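Local coordinates for digeranylgeranylglycerophospholipid reductase (Sulfolobus acidocaldarius, PDB 4OPC), which reduces the double bonds of the geranylgeranyl chains of archaeal membrane lipid precursors, using one bound FAD per subunit, to give saturated archaeols, at residues 21-26 / 60-65; 55-60 / 304-309. All blocks are in the same frame, centred on the assembly; numbering follows the deposited sequence. Where two conformers were deposited one is given.

Contacts 1 and 2 share Leu60 and have their centres about 9 Å apart. Helix 54-60 packs against helix 302-322 through His56, Phe57 and Leu60 (contact 2), while its C-terminal end and the loop that follows meet helix 16-25 (contact 1). The two also touch directly: Met62 CE lies 4.0 Å from Met306 SD, and Pro65 CG lies 4.0 Å from Phe57 CE2. Their relation to the ligands differs. Contact 2 reaches the lipid phosphate through His56, whereas in contact 1 the side chain of Leu60 stays about 8 Å from the lipid. The side chain of Met62 is about 10 Å from the reduced flavin dinucleotide and that of Ser304 about 6 Å (nearest atoms).

Contact 1 of 2, residues 21-26 / 60-65; sequences AAYQLS and LGMPYP
The first helix of the Rossmann-type FAD-binding region, 16-25, meets the loop leaving helix 54-60 through Tyr23 and the amide end of Gln24, which touch residues Leu60 to Pro63. Tyr23 and Pro63 reach toward each other tip to tip. The proline CD stands 3.9 Å from the ring centroid and 22° off the normal, which defines a CH-pi contact over one face, displaced toward the rim; Pro63 CG comes to 3.6 Å from Tyr23 CZ. Met62 slides past Tyr23 in the opposite direction, its SD 5.0 Å from the ring centroid in an oblique Met-aromatic contact. The polar link is Gln24 NE2 to Leu60 O, 2.9 Å with a nearly straight N-H...O angle of 166°. The carbonyl oxygen lies in the amide plane of Gln24, whereas the donor is tilted 28° from the carbonyl plane. The bond grips the carbonyl of Leu60, the last residue of helix 54-60; Gly61, next in the chain, has positive phi and is no longer helical. Helix 99-112 borders the contact through Val106 and Glu109 beside Tyr23 and Tyr102 beside Met62, while Ala313 of helix 302-322 touches Gln24.

Contact 2 of 2, residues 55-60 / 304-309; sequences AHFDKL and SAMISG. With PGT ((1S)-2-{[{[(2R)-2,3-dihydroxypropyl]oxy}(hydroxy)phosphoryl]oxy}-1-[(palmitoyloxy)methyl]ethyl stearate), chain C.
Segments 55-60 and 304-309, of helices 54-60 and 302-322, run nearly parallel, 12° between their N-to-C directions, with a closest axis approach of 10.0 Å. Leu60 fits against the second helix through one branch: its CD1 is 3.7 Å from Met306 CB and equally near the backbone N of Ile307. Met306 continues past it to Phe57, where the methyl CE stands 4.1 Å from the ring centroid and 19° off the normal, a CH-pi contact over one face, offset toward the rim. The bend at chi3 places this methyl over the ring, with SD in an oblique Met-aromatic position. Ile307 crosses His56 at about a right angle, and its CD1 is 3.6 Å from His56 CE1. The backbone N of Ser304 lies over one face of the imidazole and the lipid hydroxyl O5 over the opposite face. In the ring plane, His56 NE2 donates to phosphate oxygen O2P of the bound phosphatidylglycerol at 3.0 Å, with an N-H...O angle of 160°. His56 thus joins the apolar packing to the headgroup site, where His298 and Tyr341 also hydrogen-bond the lipid. Around the pair, Phe16 and Ser20 of helix 16-25 touch Met306, Phe95 of strand 87-97 meets Phe57 edge-to-face, and Glu340 and Tyr341 of helix 332-357 touch Ile307.

Contact 1 of 2, residues 21-26 / 60-65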
# COMPACT_ATOMS: atom_id res chain seq x y z
N ALA A 21 10.97 -7.47 5.80
CA ALA A 21 10.97 -8.83 6.32
C ALA A 21 12.40 -9.32 6.56
O ALA A 21 12.70 -9.90 7.61
CB ALA A 21 10.22 -9.77 5.37
N ALA A 22 13.28 -9.09 5.58
CA ALA A 22 14.67 -9.52 5.69
C ALA A 22 15.34 -8.85 6.89
O ALA A 22 16.02 -9.50 7.69
CB ALA A 22 15.43 -9.18 4.42
N TYR A 23 15.15 -7.53 7.02
CA TYR A 23 15.78 -6.80 8.10
C TYR A 23 15.28 -7.29 9.47
O TYR A 23 16.07 -7.55 10.38
CB TYR A 23 15.55 -5.30 7.95
CG TYR A 23 16.33 -4.48 8.93
CD1 TYR A 23 17.67 -4.16 8.69
CD2 TYR A 23 15.75 -4.02 10.10
CE1 TYR A 23 18.40 -3.41 9.60
CE2 TYR A 23 16.47 -3.27 11.01
CZ TYR A 23 17.79 -2.97 10.75
OH TYR A 23 18.52 -2.22 11.65
N GLN A 24 13.97 -7.45 9.59
CA GLN A 24 13.37 -7.87 10.85
C GLN A 24 13.72 -9.31 11.24
O GLN A 24 13.66 -9.66 12.42
CB GLN A 24 11.84 -7.67 10.81
CG GLN A 24 11.40 -6.23 10.58
CD GLN A 24 11.48 -5.36 11.81
OE1 GLN A 24 12.13 -5.70 12.80
NE2 GLN A 24 10.80 -4.22 11.76
N LEU A 25 14.05 -10.15 10.26
CA LEU A 25 14.43 -11.54 10.55
C LEU A 25 15.92 -11.72 10.79
O LEU A 25 16.36 -12.80 11.19
CB LEU A 25 14.00 -12.47 9.41
CG LEU A 25 12.51 -12.80 9.37
CD1 LEU A 25 12.16 -13.40 8.01
CD2 LEU A 25 12.13 -13.73 10.50
N SER A 26 16.70 -10.67 10.56
CA SER A 26 18.15 -10.78 10.60
C SER A 26 18.72 -10.82 12.03
O SER A 26 18.02 -10.52 13.00
CB SER A 26 18.79 -9.65 9.78
OG SER A 26 18.65 -8.39 10.44
N LEU A 60 8.35 0.63 14.21
CA LEU A 60 8.80 -0.68 13.74
C LEU A 60 10.28 -0.93 13.95
O LEU A 60 10.75 -2.05 13.75
CB LEU A 60 8.49 -0.83 12.26
CG LEU A 60 7.02 -0.71 11.89
CD1 LEU A 60 6.86 -0.67 10.39
CD2 LEU A 60 6.20 -1.85 12.49
N GLY A 61 11.01 0.12 14.31
CA GLY A 61 12.44 -0.00 14.50
C GLY A 61 13.15 -0.22 13.18
O GLY A 61 14.17 -0.91 13.12
N MET A 62 12.60 0.35 12.12
CA MET A 62 13.28 0.33 10.83
C MET A 62 14.29 1.47 10.80
O MET A 62 14.04 2.54 11.36
CB MET A 62 12.29 0.45 9.68
CG MET A 62 11.49 -0.82 9.42
SD MET A 62 12.45 -2.15 8.67
CE MET A 62 12.74 -1.48 7.03
N PRO A 63 15.44 1.23 10.14
CA PRO A 63 16.50 2.22 10.02
C PRO A 63 15.97 3.57 9.57
O PRO A 63 15.18 3.67 8.63
CB PRO A 63 17.41 1.61 8.95
CG PRO A 63 17.25 0.16 9.11
CD PRO A 63 15.80 -0.04 9.48
N TYR A 64 16.42 4.61 10.24
CA TYR A 64 16.04 5.96 9.92
C TYR A 64 16.74 6.40 8.63
O TYR A 64 17.95 6.22 8.49
CB TYR A 64 16.47 6.86 11.07
CG TYR A 64 15.55 8.01 11.37
CD1 TYR A 64 14.22 7.79 11.71
CD2 TYR A 64 16.02 9.31 11.35
CE1 TYR A 64 13.38 8.85 12.00
CE2 TYR A 64 15.20 10.36 11.64
CZ TYR A 64 13.89 10.13 11.97
OH TYR A 64 13.08 11.20 12.25
N PRO A 65 15.99 6.98 7.69
CA PRO A 65 16.55 7.52 6.44
C PRO A 65 17.56 8.62 6.74
O PRO A 65 17.31 9.45 7.61
CB PRO A 65 15.33 8.13 5.75
CG PRO A 65 14.16 7.43 6.35
CD PRO A 65 14.53 7.16 7.76

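Contact 2 of 2, residues 55-60 / 304-309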
# COMPACT_ATOMS: atom_id res chain seq x y z
N ALA A 55 6.23 8.10 11.67
CA ALA A 55 5.68 7.20 12.69
C ALA A 55 5.94 5.73 12.39
O ALA A 55 6.14 4.95 13.31
CB ALA A 55 4.19 7.46 12.89
N HIS A 56 5.94 5.35 11.12
CA HIS A 56 6.18 3.95 10.77
C HIS A 56 7.58 3.51 11.15
O HIS A 56 7.78 2.42 11.67
CB HIS A 56 5.94 3.71 9.28
CG HIS A 56 4.49 3.76 8.90
ND1 HIS A 56 3.56 2.89 9.43
CD2 HIS A 56 3.82 4.56 8.04
CE1 HIS A 56 2.37 3.16 8.91
NE2 HIS A 56 2.50 4.16 8.07
N PHE A 57 8.56 4.37 10.90
CA PHE A 57 9.92 4.05 11.27
C PHE A 57 10.03 4.02 12.79
O PHE A 57 10.70 3.15 13.34
CB PHE A 57 10.90 5.07 10.66
CG PHE A 57 10.86 5.11 9.17
CD1 PHE A 57 9.95 5.94 8.52
CD2 PHE A 57 11.69 4.31 8.41
CE1 PHE A 57 9.89 5.98 7.15
CE2 PHE A 57 11.63 4.34 7.03
CZ PHE A 57 10.73 5.18 6.39
N ASP A 58 9.34 4.94 13.46
CA ASP A 58 9.40 5.02 14.92
C ASP A 58 8.77 3.82 15.62
O ASP A 58 9.21 3.42 16.70
CB ASP A 58 8.75 6.31 15.41
CG ASP A 58 9.58 7.54 15.10
OD1 ASP A 58 10.80 7.40 14.91
OD2 ASP A 58 9.01 8.65 15.06
N LYS A 59 7.73 3.25 15.02
CA LYS A 59 7.03 2.13 15.64
C LYS A 59 7.68 0.76 15.35
O LYS A 59 7.59 -0.17 16.15
CB LYS A 59 5.55 2.14 15.22
CG LYS A 59 4.67 1.12 15.93
CD LYS A 59 3.19 1.45 15.76
CE LYS A 59 2.31 0.44 16.47
NZ LYS A 59 0.86 0.82 16.41
N LEU A 60 8.35 0.63 14.21
CA LEU A 60 8.80 -0.68 13.74
C LEU A 60 10.28 -0.93 13.95
O LEU A 60 10.75 -2.05 13.75
CB LEU A 60 8.49 -0.83 12.26
CG LEU A 60 7.02 -0.71 11.89
CD1 LEU A 60 6.86 -0.67 10.39
CD2 LEU A 60 6.20 -1.85 12.49
N SER A 304 2.72 0.66 5.30
CA SER A 304 2.01 -0.57 5.57
C SER A 304 2.77 -1.80 5.03
O SER A 304 2.69 -2.88 5.62
CB SER A 304 0.58 -0.49 5.02
OG SER A 304 0.59 -0.03 3.67
N ALA A 305 3.53 -1.63 3.95
CA ALA A 305 4.44 -2.70 3.51
C ALA A 305 5.40 -3.06 4.63
O ALA A 305 5.61 -4.24 4.91
CB ALA A 305 5.22 -2.26 2.28
N MET A 306 6.00 -2.04 5.25
CA MET A 306 6.91 -2.29 6.38
C MET A 306 6.20 -2.96 7.56
O MET A 306 6.76 -3.85 8.19
CB MET A 306 7.60 -1.00 6.82
CG MET A 306 8.53 -0.43 5.75
SD MET A 306 9.61 0.86 6.35
CE MET A 306 8.36 2.10 6.52
N ILE A 307 4.98 -2.53 7.86
CA ILE A 307 4.20 -3.19 8.90
C ILE A 307 4.02 -4.67 8.55
O ILE A 307 4.20 -5.54 9.39
CB ILE A 307 2.84 -2.51 9.11
CG1 ILE A 307 3.02 -1.07 9.61
CG2 ILE A 307 2.00 -3.34 10.08
CD1 ILE A 307 1.69 -0.30 9.73
N SER A 308 3.67 -4.95 7.30
CA SER A 308 3.48 -6.34 6.92
C SER A 308 4.77 -7.17 7.03
O SER A 308 4.71 -8.33 7.41
CB SER A 308 2.80 -6.46 5.53
OG SER A 308 3.67 -6.09 4.47
N GLY A 309 5.93 -6.57 6.75
CA GLY A 309 7.19 -7.27 6.92
C GLY A 309 7.47 -7.57 8.38
O GLY A 309 7.98 -8.65 8.72
C48 PGT C . -9.37 7.73 -3.73
C47 PGT C . -8.85 6.32 -3.58
C46 PGT C . -7.62 6.15 -4.45
C45 PGT C . -6.59 7.20 -4.09
C44 PGT C . -5.20 6.71 -4.42
C43 PGT C . -4.68 7.43 -5.66
C42 PGT C . -3.37 6.80 -6.06
C41 PGT C . -2.36 7.13 -4.99
C40 PGT C . -0.97 7.15 -5.57
C39 PGT C . -0.15 8.12 -4.74
C38 PGT C . -0.18 7.69 -3.30
C37 PGT C . 0.48 8.76 -2.46
C36 PGT C . 0.54 8.27 -1.04
C35 PGT C . 0.88 9.40 -0.10
C34 PGT C . 0.99 8.85 1.31
C33 PGT C . 1.00 9.95 2.35
C32 PGT C . 1.93 9.61 3.50
C31 PGT C . 1.28 8.67 4.50
O31 PGT C . 1.88 7.65 4.79
O2 PGT C . 0.03 8.95 5.10
C2 PGT C . 0.05 9.47 6.42
C1 PGT C . 0.22 8.40 7.48
O3P PGT C . 0.66 7.13 7.05
P PGT C . -0.31 5.89 7.26
O1P PGT C . -1.69 6.42 6.91
O2P PGT C . 0.05 4.72 6.37
O4P PGT C . -0.33 5.37 8.77
C4 PGT C . 0.20 6.12 9.84
C5 PGT C . -0.07 5.44 11.17
O5 PGT C . 1.15 5.18 11.82
C6 PGT C . -0.81 4.14 10.93
O6 PGT C . 0.03 3.03 11.16
C3 PGT C . -1.27 10.12 6.78
O3 PGT C . -1.55 11.27 6.02
C11 PGT C . -2.93 11.44 5.78
O11 PGT C . -3.73 11.27 6.69
C12 PGT C . -3.42 11.81 4.40
C13 PGT C . -4.82 12.38 4.46
C14 PGT C . -5.29 12.71 3.06
C15 PGT C . -6.15 11.59 2.51
C16 PGT C . -6.73 11.99 1.17
C17 PGT C . -8.22 11.75 1.19
C18 PGT C . -8.88 12.41 -0.00
C19 PGT C . -10.38 12.43 0.19
C20 PGT C . -10.78 13.41 1.28
C21 PGT C . -11.73 14.44 0.71
C22 PGT C . -12.71 14.90 1.77
C23 PGT C . -13.96 15.41 1.09
C24 PGT C . -15.06 15.61 2.10
C25 PGT C . -16.31 14.86 1.67
C26 PGT C . -16.77 13.96 2.79